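Local coordinates for cellulosomal scaffoldin adaptor protein B (Acetivibrio cellulolyticus, PDB 3BWZ) that serves as a scaffoldin of the cellulosome, this chain being a type II cohesin module, a kind that docks type II dockerins during assembly, at residues K119-E131 / V159-K171. Sequence-based numbering, arbitrary orientation.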
loop_
_atom_site.group_PDB
_atom_site.type_symbol
_atom_site.label_atom_id
_atom_site.label_comp_id
_atom_site.label_asym_id
_atom_site.label_seq_id
_atom_site.Cartn_x
_atom_site.Cartn_y
_atom_site.Cartn_z
ATOM N N LYS A 119 -2.193 9.956 -10.373
ATOM C CA LYS A 119 -2.763 10.951 -11.274
ATOM C C LYS A 119 -3.819 10.289 -12.145
ATOM O O LYS A 119 -3.583 9.222 -12.720
ATOM C CB LYS A 119 -1.646 11.550 -12.121
ATOM C CG LYS A 119 -1.937 12.624 -13.164
ATOM C CD LYS A 119 -0.770 12.715 -14.212
ATOM C CE LYS A 119 0.615 12.937 -13.606
ATOM N NZ LYS A 119 1.725 12.831 -14.632
ATOM N N VAL A 120 -4.981 10.933 -12.261
ATOM C CA VAL A 120 -6.075 10.413 -13.065
ATOM C C VAL A 120 -5.853 10.796 -14.529
ATOM O O VAL A 120 -5.919 11.978 -14.895
ATOM C CB VAL A 120 -7.440 10.949 -12.571
ATOM C CG1 VAL A 120 -8.563 10.436 -13.460
ATOM C CG2 VAL A 120 -7.648 10.555 -11.094
ATOM N N LEU A 121 -5.591 9.788 -15.347
ATOM C CA LEU A 121 -5.372 9.991 -16.785
ATOM C C LEU A 121 -6.685 10.045 -17.564
ATOM O O LEU A 121 -6.801 10.788 -18.545
ATOM C CB LEU A 121 -4.518 8.865 -17.371
ATOM C CG LEU A 121 -3.160 8.647 -16.692
ATOM C CD1 LEU A 121 -2.383 7.502 -17.374
ATOM C CD2 LEU A 121 -2.341 9.934 -16.640
ATOM N N LYS A 122 -7.630 9.202 -17.153
ATOM C CA LYS A 122 -8.920 9.030 -17.834
ATOM C C LYS A 122 -10.018 8.951 -16.808
ATOM O O LYS A 122 -9.825 8.361 -15.748
ATOM C CB LYS A 122 -8.937 7.733 -18.670
ATOM C CG LYS A 122 -7.850 7.634 -19.691
ATOM C CD LYS A 122 -8.004 6.396 -20.575
ATOM C CE LYS A 122 -9.161 6.483 -21.543
ATOM N NZ LYS A 122 -8.991 7.601 -22.517
ATOM N N GLU A 123 -11.164 9.522 -17.144
ATOM C CA GLU A 123 -12.319 9.498 -16.291
ATOM C C GLU A 123 -13.136 8.244 -16.542
ATOM O O GLU A 123 -13.966 8.188 -17.436
ATOM C CB GLU A 123 -13.138 10.764 -16.549
ATOM C CG GLU A 123 -14.237 11.037 -15.561
ATOM C CD GLU A 123 -13.763 11.514 -14.239
ATOM O OE1 GLU A 123 -14.604 11.716 -13.349
ATOM O OE2 GLU A 123 -12.543 11.680 -14.056
ATOM N N GLU A 124 -12.846 7.213 -15.770
ATOM C CA GLU A 124 -13.410 5.892 -15.934
ATOM C C GLU A 124 -13.398 5.210 -14.578
ATOM O O GLU A 124 -12.408 5.306 -13.859
ATOM C CB GLU A 124 -12.503 5.122 -16.911
ATOM C CG GLU A 124 -12.735 3.663 -17.187
ATOM C CD GLU A 124 -11.688 3.143 -18.190
ATOM O OE1 GLU A 124 -11.367 1.948 -18.142
ATOM O OE2 GLU A 124 -11.156 3.970 -18.970
ATOM N N THR A 125 -14.428 4.443 -14.268
ATOM C CA THR A 125 -14.450 3.673 -13.045
ATOM C C THR A 125 -13.261 2.714 -13.060
ATOM O O THR A 125 -13.049 2.002 -14.042
ATOM C CB THR A 125 -15.755 2.869 -12.945
ATOM O OG1 THR A 125 -16.851 3.759 -13.177
ATOM C CG2 THR A 125 -15.883 2.180 -11.579
ATOM N N SER A 126 -12.507 2.643 -11.978
ATOM C CA SER A 126 -11.296 1.838 -11.963
ATOM C C SER A 126 -10.932 1.441 -10.533
ATOM O O SER A 126 -11.196 2.156 -9.576
ATOM C CB SER A 126 -10.178 2.671 -12.597
ATOM O OG SER A 126 -9.063 1.881 -12.992
ATOM N N SER A 127 -10.264 0.313 -10.423
ATOM C CA SER A 127 -9.922 -0.293 -9.140
ATOM C C SER A 127 -8.437 -0.239 -8.841
ATOM O O SER A 127 -7.609 -0.438 -9.739
ATOM C CB SER A 127 -10.324 -1.761 -9.151
ATOM O OG SER A 127 -11.721 -1.849 -9.230
ATOM N N ILE A 128 -8.106 -0.019 -7.570
ATOM C CA ILE A 128 -6.764 -0.164 -7.048
ATOM C C ILE A 128 -6.854 -1.353 -6.095
ATOM O O ILE A 128 -7.592 -1.314 -5.110
ATOM C CB ILE A 128 -6.291 1.131 -6.324
ATOM C CG1 ILE A 128 -6.280 2.325 -7.304
ATOM C CG2 ILE A 128 -4.899 0.932 -5.730
ATOM C CD1 ILE A 128 -6.344 3.663 -6.575
ATOM N N SER A 129 -6.113 -2.409 -6.388
ATOM C CA SER A 129 -6.259 -3.664 -5.682
ATOM C C SER A 129 -4.940 -4.142 -5.100
ATOM O O SER A 129 -3.867 -3.643 -5.451
ATOM C CB SER A 129 -6.749 -4.765 -6.594
ATOM O OG SER A 129 -6.017 -4.856 -7.757
ATOM N N PHE A 130 -5.038 -5.128 -4.206
ATOM C CA PHE A 130 -3.901 -5.995 -3.906
ATOM C C PHE A 130 -4.179 -7.292 -4.622
ATOM O O PHE A 130 -5.324 -7.730 -4.688
ATOM C CB PHE A 130 -3.806 -6.323 -2.432
ATOM C CG PHE A 130 -3.440 -5.176 -1.547
ATOM C CD1 PHE A 130 -4.155 -4.928 -0.391
ATOM C CD2 PHE A 130 -2.294 -4.445 -1.788
ATOM C CE1 PHE A 130 -3.792 -3.939 0.478
ATOM C CE2 PHE A 130 -1.924 -3.424 -0.924
ATOM C CZ PHE A 130 -2.685 -3.182 0.226
ATOM N N GLU A 131 -3.146 -7.943 -5.152
ATOM C CA GLU A 131 -3.311 -9.169 -5.960
ATOM C C GLU A 131 -2.237 -10.190 -5.612
ATOM O O GLU A 131 -1.075 -9.822 -5.452
ATOM C CB GLU A 131 -3.234 -8.833 -7.453
ATOM C CG GLU A 131 -4.474 -8.086 -7.975
ATOM C CD GLU A 131 -4.694 -8.260 -9.480
ATOM O OE1 GLU A 131 -5.865 -8.290 -9.913
ATOM O OE2 GLU A 131 -3.703 -8.379 -10.235
ATOM N N VAL A 159 -8.436 -8.381 4.365
ATOM C CA VAL A 159 -7.780 -7.596 3.338
ATOM C C VAL A 159 -8.881 -6.880 2.568
ATOM O O VAL A 159 -9.617 -7.512 1.790
ATOM C CB VAL A 159 -6.890 -8.470 2.427
ATOM C CG1 VAL A 159 -6.215 -7.594 1.393
ATOM C CG2 VAL A 159 -5.866 -9.235 3.249
ATOM N N ILE A 160 -9.043 -5.585 2.861
ATOM C CA ILE A 160 -10.178 -4.815 2.382
ATOM C C ILE A 160 -9.726 -4.036 1.130
ATOM O O ILE A 160 -8.991 -3.055 1.203
ATOM C CB ILE A 160 -10.728 -3.864 3.495
ATOM C CG1 ILE A 160 -11.041 -4.623 4.791
ATOM C CG2 ILE A 160 -11.927 -3.067 3.003
ATOM C CD1 ILE A 160 -11.233 -3.718 5.986
ATOM N N GLN A 161 -10.178 -4.530 -0.009
ATOM C CA GLN A 161 -9.748 -4.086 -1.319
ATOM C C GLN A 161 -10.642 -4.814 -2.327
ATOM O O GLN A 161 -11.103 -5.907 -2.041
ATOM C CB GLN A 161 -8.255 -4.413 -1.553
ATOM C CG GLN A 161 -7.915 -5.910 -1.555
ATOM C CD GLN A 161 -8.069 -6.574 -2.881
ATOM O OE1 GLN A 161 -7.967 -5.942 -3.923
ATOM N NE2 GLN A 161 -8.262 -7.894 -2.854
ATOM N N PRO A 162 -10.869 -4.250 -3.519
ATOM C CA PRO A 162 -10.241 -3.074 -4.071
ATOM C C PRO A 162 -10.810 -1.752 -3.584
ATOM O O PRO A 162 -11.944 -1.685 -3.105
ATOM C CB PRO A 162 -10.515 -3.225 -5.573
ATOM C CG PRO A 162 -11.817 -3.899 -5.630
ATOM C CD PRO A 162 -11.796 -4.875 -4.483
ATOM N N ALA A 163 -10.014 -0.703 -3.729
ATOM C CA ALA A 163 -10.500 0.672 -3.618
ATOM C C ALA A 163 -10.921 1.079 -5.021
ATOM O O ALA A 163 -10.211 0.838 -5.974
ATOM C CB ALA A 163 -9.398 1.589 -3.106
ATOM N N VAL A 164 -12.077 1.697 -5.155
ATOM C CA VAL A 164 -12.634 2.039 -6.473
ATOM C C VAL A 164 -12.756 3.541 -6.592
ATOM O O VAL A 164 -13.317 4.208 -5.709
ATOM C CB VAL A 164 -13.975 1.350 -6.725
ATOM C CG1 VAL A 164 -14.544 1.768 -8.085
ATOM C CG2 VAL A 164 -13.783 -0.158 -6.650
ATOM N N ILE A 165 -12.229 4.090 -7.683
ATOM C CA ILE A 165 -12.370 5.503 -7.987
ATOM C C ILE A 165 -13.364 5.667 -9.136
ATOM O O ILE A 165 -13.386 4.864 -10.071
ATOM C CB ILE A 165 -10.983 6.153 -8.352
ATOM C CG1 ILE A 165 -11.072 7.699 -8.388
ATOM C CG2 ILE A 165 -10.391 5.559 -9.622
ATOM C CD1 ILE A 165 -11.381 8.350 -7.060
ATOM N N ASN A 166 -14.160 6.722 -9.065
ATOM C CA ASN A 166 -15.017 7.122 -10.177
ATOM C C ASN A 166 -16.109 6.122 -10.521
ATOM O O ASN A 166 -16.492 6.012 -11.681
ATOM C CB ASN A 166 -14.177 7.534 -11.386
ATOM C CG ASN A 166 -13.584 8.904 -11.201
ATOM O OD1 ASN A 166 -14.183 9.752 -10.547
ATOM N ND2 ASN A 166 -12.412 9.153 -11.772
ATOM N N LEU A 167 -16.673 5.450 -9.513
ATOM C CA LEU A 167 -17.946 4.774 -9.700
ATOM C C LEU A 167 -18.969 5.798 -10.190
ATOM O O LEU A 167 -19.670 5.565 -11.170
ATOM C CB LEU A 167 -18.395 4.080 -8.394
ATOM C CG LEU A 167 -19.440 2.985 -8.377
ATOM C CD1 LEU A 167 -20.805 3.514 -8.657
ATOM C CD2 LEU A 167 -19.026 1.786 -9.241
ATOM N N ASP A 168 -19.068 6.917 -9.473
ATOM C CA ASP A 168 -19.759 8.116 -9.944
ATOM C C ASP A 168 -18.709 9.065 -10.507
ATOM O O ASP A 168 -17.622 9.189 -9.946
ATOM C CB ASP A 168 -20.488 8.793 -8.805
ATOM C CG ASP A 168 -21.500 7.885 -8.185
ATOM O OD1 ASP A 168 -22.421 7.385 -8.830
ATOM O OD2 ASP A 168 -21.317 7.581 -6.964
ATOM N N MET A 169 -19.056 9.728 -11.608
ATOM C CA MET A 169 -18.161 10.638 -12.311
ATOM C C MET A 169 -18.854 11.956 -12.582
ATOM O O MET A 169 -20.065 11.999 -12.820
ATOM C CB MET A 169 -17.761 10.014 -13.640
ATOM C CG MET A 169 -16.681 8.979 -13.448
ATOM S SD MET A 169 -16.387 7.986 -14.906
ATOM C CE MET A 169 -17.812 6.892 -14.806
ATOM N N ILE A 170 -18.090 13.048 -12.529
ATOM C CA ILE A 170 -18.607 14.359 -12.911
ATOM C C ILE A 170 -18.320 14.486 -14.401
ATOM O O ILE A 170 -17.276 14.963 -14.835
ATOM C CB ILE A 170 -18.016 15.517 -12.079
ATOM C CG1 ILE A 170 -18.540 15.497 -10.625
ATOM C CG2 ILE A 170 -18.476 16.857 -12.634
ATOM C CD1 ILE A 170 -18.139 14.344 -9.747
ATOM N N LYS A 171 -19.285 14.015 -15.167
ATOM C CA LYS A 171 -19.172 13.878 -16.611
ATOM C C LYS A 171 -20.577 13.957 -17.159
ATOM O O LYS A 171 -21.394 13.106 -16.864
ATOM C CB LYS A 171 -18.545 12.527 -16.954
ATOM C CG LYS A 171 -17.032 12.483 -16.859
ATOM C CD LYS A 171 -16.334 13.335 -17.922
ATOM C CE LYS A 171 -15.979 14.746 -17.443
ATOM N NZ LYS A 171 -15.193 15.463 -18.492
HETATM O O HOH W 1 -10.677 7.363 -13.194
HETATM O O HOH W 2 -19.587 3.515 -12.914
HETATM O O HOH W 3 -7.010 -9.728 -5.150
#
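Ser-126 and Ile-165, then Ile-128 and Ala-163, form hydrogen-bonded antiparallel pairs between strands 126-130 and 163-165, whose axes approach to 4.7 Å at 158°; Ser-127 and Val-164 make the non-hydrogen-bonded pair between them. The four backbone bonds include Ile-128 N to Ala-163 O at 2.8 Å. On one face Ser-127 OG rests against Val-164 CG2, while on the other Ile-128, Ala-163 and Ile-165 turn into the core, where Ala-163 touches Ile-9 and Ile-165 touches Val-22. Past the cis peptide bond before Pro-162 the backbone ladder gives way to a side chain: with CG between its backbone N and carbonyl carbon (chi1 63°) and a bend at chi2, Gln-161 brings OE1 to Phe-130 N at 3.1 Å, the donor lying well above the carbonyl plane. A water joins Gln-161 NE2 to Phe-130 O, and Val-159 CG1 packs on Phe-130 CD1 at 3.8 Å. In this cohesin beta-sandwich, strand 126-130 pairs antiparallel with both strand 34-42 and strand 158-165, which also runs parallel to strand 6-11. At the other end, Thr-125 OG1 donates to Asn-166 O (2.7 Å) from above the carbonyl plane and accepts a hydrogen bond from a water that also donates to Leu-167 O. The Asn-166 amide is gripped by Ala-16 N at OD1 and by a water at ND2 that also bonds Lys-122 O and Glu-124 O. The Glu-123 side chain crosses that of Asn-166 at about a right angle, carboxylate and amide planes 54° apart.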